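Local coordinates for protein diaminopimelate decarboxylase (Psychromonas ingrahamii, PDB 4XG1) that probably catalyses the pyridoxal 5'-phosphate-dependent decarboxylation of meso-diaminopimelate to L-lysine, the final step of lysine biosynthesis through the diaminopimelate pathway, at residues N154-A157 / G158-P161; V182-I185 / A186-E190. All coordinates share one frame; numbering follows the deposited sequence.

Contact 1: residues N154-A157 / G158-P161; sequences NIDA and GTHP
Two first torsions bring Asp156 and Thr159 together: CG of Asp156 stands opposite its own backbone N (chi1 178°), while Thr159 turns OG1 opposite its carbonyl carbon (chi1 -65°). The carboxylate thereby reaches forward along the chain, and the Thr159 hydroxyl donates a hydrogen bond to it, with OG1 2.9 Å from Asp156 OD2 and coming in nearly along the C-O axis. The backbone beneath is gripped as well. Asp156 O accepts two N-H groups: Thr159 N at 3.1 Å sits well above the carbonyl plane, whereas His160 N at 2.8 Å lies in that plane, with a C=O...N angle of 159°. The first bond closes a type I beta turn whose corners are Ala157 and Gly158, and the second, from His160 N, makes an overlapping alpha turn. In the barrel domain this turn belongs to the loop that leads from strand 145-152 to helix 161-169. His160 is the N-cap residue of that helix and Pro161 opens its first turn; lacking an N-H, the proline cannot bond to Ala157 O, which nevertheless touches its ring, 3.4 Å from Pro161 CB. On the buried side, the CG2 methyl of Ile155 meets the His160 imidazole at its edge, near the ring plane, 3.9 Å from CD2. Thr159 CG2 lies over one face of the same ring, offset toward its rim. Helix 209-227 completes the packing: Glu213 touches both Ile155 and His160, and its OE2 accepts the Asp156 N-H.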
loop_
_atom_site.group_PDB
_atom_site.type_symbol
_atom_site.label_atom_id
_atom_site.label_comp_id
_atom_site.label_asym_id
_atom_site.label_seq_id
_atom_site.Cartn_x
_atom_site.Cartn_y
_atom_site.Cartn_z
ATOM N N ASN B 154 6.928 31.129 -0.595
ATOM C CA ASN B 154 7.697 31.363 0.576
ATOM C C ASN B 154 6.628 31.697 1.573
ATOM O O ASN B 154 6.399 32.863 1.913
ATOM C CB ASN B 154 8.630 32.565 0.363
ATOM C CG ASN B 154 7.924 33.771 -0.286
ATOM O OD1 ASN B 154 7.587 34.710 0.425
ATOM N ND2 ASN B 154 7.694 33.757 -1.626
ATOM N N ILE B 155 5.912 30.667 2.001
ATOM C CA ILE B 155 4.979 30.801 3.103
ATOM C C ILE B 155 5.786 31.138 4.378
ATOM O O ILE B 155 6.883 30.603 4.600
ATOM C CB ILE B 155 4.195 29.493 3.267
ATOM C CG1 ILE B 155 3.338 29.237 1.997
ATOM C CG2 ILE B 155 3.384 29.450 4.573
ATOM C CD1 ILE B 155 2.566 30.429 1.418
ATOM N N ASP B 156 5.249 32.046 5.192
ATOM C CA ASP B 156 5.825 32.414 6.477
ATOM C C ASP B 156 5.806 31.277 7.524
ATOM O O ASP B 156 4.739 30.808 7.987
ATOM C CB ASP B 156 5.082 33.638 6.985
ATOM C CG ASP B 156 5.550 34.095 8.346
ATOM O OD1 ASP B 156 6.782 34.204 8.566
ATOM O OD2 ASP B 156 4.672 34.334 9.193
ATOM N N ALA B 157 7.008 30.910 7.976
ATOM C CA ALA B 157 7.208 29.726 8.802
ATOM C C ALA B 157 6.755 29.982 10.185
ATOM O O ALA B 157 6.179 29.138 10.824
ATOM C CB ALA B 157 8.663 29.334 8.811
ATOM N N GLY B 158 6.971 31.182 10.662
ATOM C CA GLY B 158 6.455 31.566 11.979
ATOM C C GLY B 158 4.949 31.566 12.100
ATOM O O GLY B 158 4.425 31.598 13.205
ATOM N N THR B 159 4.248 31.550 10.974
ATOM C CA THR B 159 2.792 31.429 11.001
ATOM C C THR B 159 2.274 30.076 10.482
ATOM O O THR B 159 1.159 29.678 10.841
ATOM C CB THR B 159 2.139 32.603 10.240
ATOM O OG1 THR B 159 2.437 33.838 10.933
ATOM C CG2 THR B 159 0.662 32.443 10.197
ATOM N N HIS B 160 3.039 29.368 9.651
ATOM C CA HIS B 160 2.609 28.036 9.226
ATOM C C HIS B 160 3.833 27.150 9.153
ATOM O O HIS B 160 4.384 26.903 8.090
ATOM C CB HIS B 160 1.934 28.118 7.882
ATOM C CG HIS B 160 0.815 29.085 7.846
ATOM N ND1 HIS B 160 -0.345 28.896 8.568
ATOM C CD2 HIS B 160 0.675 30.269 7.192
ATOM C CE1 HIS B 160 -1.148 29.922 8.365
ATOM N NE2 HIS B 160 -0.559 30.763 7.527
ATOM N N PRO B 161 4.293 26.696 10.320
ATOM C CA PRO B 161 5.598 26.064 10.331
ATOM C C PRO B 161 5.617 24.731 9.566
ATOM O O PRO B 161 6.544 24.477 8.819
ATOM C CB PRO B 161 5.892 25.910 11.833
ATOM C CG PRO B 161 4.611 26.160 12.559
ATOM C CD PRO B 161 3.554 26.520 11.590
#

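Contact 2: residues V182-I185 / A186-E190; sequences VYKI and ASDLE. With K (potassium ion), chain O.
Lys184 and Asp188, one helical turn apart, meet on the exposed side of the helix in a long salt bridge, with NZ 3.5 Å from OD2. The lysine leaves the backbone with CG opposite its N (chi1 178°), runs extended through the middle of the chain, and then bends at its last torsion, where the nearly eclipsed chi4 of -12° is strained as modelled and uncertain in detail. The bend turns NZ toward the Asp188 carboxylate, nearer OD2 than OD1, the two side chains crossing at a slant. The main chain of Lys184 takes part too: its O accepts the Asp188 N-H, N 2.9 Å away. Ser187, with OG held between its backbone N and carbonyl carbon (chi1 78°), turns its hydroxyl back toward that same oxygen, a bond modelled so short that its exact length is doubtful. A different flank is apolar. Ile185 and Leu189 lie side by side and point the same way, with CG2 of the former 3.9 Å from CD1 of the latter, and Leu189 CG rests 3.2 Å from Ile185 O; helix 128-140 covers this pair through Tyr132 and Asn135. On the inner side, Ala186 packs on Ile147 and Ile194, while the Tyr183 hydroxyl bonds to Gly196 O and Ile149 N. Ser187 O, in the last helical turn, and Leu189 O, just beyond it, each lie 3.1 Å from a potassium ion, which Leu192 O and a water also bind. Such a site is consistent with the partial negative charge expected at a helix C-terminus, here that of helix 179-188, which covers strands 145-152 and 192-198 in a beta-alpha-beta crossover of the TIM barrel.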
loop_
_atom_site.group_PDB
_atom_site.type_symbol
_atom_site.label_atom_id
_atom_site.label_comp_id
_atom_site.label_asym_id
_atom_site.label_seq_id
_atom_site.Cartn_x
_atom_site.Cartn_y
_atom_site.Cartn_z
ATOM N N VAL B 182 13.291 29.816 -14.211
ATOM C CA VAL B 182 12.885 28.602 -14.914
ATOM C C VAL B 182 11.752 28.941 -15.873
ATOM O O VAL B 182 11.646 28.342 -16.936
ATOM C CB VAL B 182 12.520 27.391 -13.993
ATOM C CG1 VAL B 182 13.683 26.983 -13.095
ATOM C CG2 VAL B 182 11.288 27.675 -13.163
ATOM N N TYR B 183 10.897 29.869 -15.478
ATOM C CA TYR B 183 9.864 30.318 -16.372
ATOM C C TYR B 183 10.502 30.866 -17.624
ATOM O O TYR B 183 9.936 30.775 -18.708
ATOM C CB TYR B 183 8.977 31.356 -15.718
ATOM C CG TYR B 183 7.699 30.744 -15.267
ATOM C CD1 TYR B 183 6.695 30.465 -16.170
ATOM C CD2 TYR B 183 7.484 30.406 -13.924
ATOM C CE1 TYR B 183 5.489 29.906 -15.753
ATOM C CE2 TYR B 183 6.287 29.830 -13.508
ATOM C CZ TYR B 183 5.298 29.578 -14.425
ATOM O OH TYR B 183 4.098 29.045 -14.029
ATOM N N LYS B 184 11.690 31.439 -17.456
ATOM C CA LYS B 184 12.434 31.978 -18.563
ATOM C C LYS B 184 12.825 30.857 -19.472
ATOM O O LYS B 184 12.562 30.903 -20.660
ATOM C CB LYS B 184 13.684 32.716 -18.070
ATOM C CG LYS B 184 14.579 33.286 -19.178
ATOM C CD LYS B 184 15.299 34.549 -18.698
ATOM C CE LYS B 184 15.996 35.350 -19.842
ATOM N NZ LYS B 184 16.107 34.643 -21.167
ATOM N N ILE B 185 13.507 29.874 -18.909
ATOM C CA ILE B 185 13.979 28.711 -19.660
ATOM C C ILE B 185 12.848 28.101 -20.456
ATOM O O ILE B 185 13.030 27.710 -21.601
ATOM C CB ILE B 185 14.543 27.641 -18.715
ATOM C CG1 ILE B 185 15.876 28.117 -18.118
ATOM C CG2 ILE B 185 14.753 26.330 -19.454
ATOM C CD1 ILE B 185 16.404 27.278 -16.966
ATOM N N ALA B 186 11.672 28.041 -19.847
ATOM C CA ALA B 186 10.504 27.519 -20.515
ATOM C C ALA B 186 10.160 28.369 -21.730
ATOM O O ALA B 186 9.895 27.833 -22.806
ATOM C CB ALA B 186 9.317 27.478 -19.561
ATOM N N SER B 187 10.113 29.692 -21.538
ATOM C CA SER B 187 9.831 30.637 -22.634
ATOM C C SER B 187 10.811 30.389 -23.785
ATOM O O SER B 187 10.412 30.269 -24.929
ATOM C CB SER B 187 9.932 32.087 -22.178
ATOM O OG SER B 187 11.289 32.421 -22.099
ATOM N N ASP B 188 12.087 30.244 -23.462
ATOM C CA ASP B 188 13.111 29.965 -24.471
ATOM C C ASP B 188 12.929 28.638 -25.179
ATOM O O ASP B 188 13.573 28.386 -26.200
ATOM C CB ASP B 188 14.522 29.991 -23.854
ATOM C CG ASP B 188 14.976 31.402 -23.458
ATOM O OD1 ASP B 188 14.351 32.407 -23.909
ATOM O OD2 ASP B 188 15.975 31.483 -22.691
ATOM N N LEU B 189 12.122 27.750 -24.623
ATOM C CA LEU B 189 11.945 26.465 -25.259
ATOM C C LEU B 189 10.790 26.559 -26.222
ATOM O O LEU B 189 9.723 27.178 -25.932
ATOM C CB LEU B 189 11.775 25.355 -24.232
ATOM C CG LEU B 189 13.078 25.088 -23.468
ATOM C CD1 LEU B 189 12.776 24.381 -22.153
ATOM C CD2 LEU B 189 14.069 24.302 -24.304
ATOM N N GLU B 190 11.049 25.924 -27.364
ATOM C CA GLU B 190 10.314 26.165 -28.595
ATOM C C GLU B 190 9.045 25.390 -28.606
ATOM O O GLU B 190 8.011 25.891 -29.030
ATOM C CB GLU B 190 11.129 25.707 -29.786
ATOM C CG GLU B 190 10.831 26.423 -31.088
ATOM C CD GLU B 190 11.587 25.777 -32.242
ATOM O OE1 GLU B 190 12.594 25.066 -31.986
ATOM O OE2 GLU B 190 11.175 25.971 -33.403
HETATM K K K O . 7.499 29.159 -24.927
HETATM O O HOH W 1 5.467 30.519 -23.911
#

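How the contacts relate
Both contacts are local and only partly buried, and both belong to the chain linking strand 145-152 to strand 192-198 in the same barrel domain; their centres are about 30 Å apart. Contact 1 lies at the start of a helix and contact 2 at the end of one, and their chemistry follows. In contact 1, N-H groups and a hydroxyl converge on the oxygens of one aspartate, whereas in contact 2 carbonyls in and just past the last helical turn bind a cation. Exposed polar pairs differ, a neutral hydroxyl against a carboxylate in the first, opposite charges in the second. Contact 1 packs inward on helix 209-227, contact 2 on the barrel strands and helix 128-140.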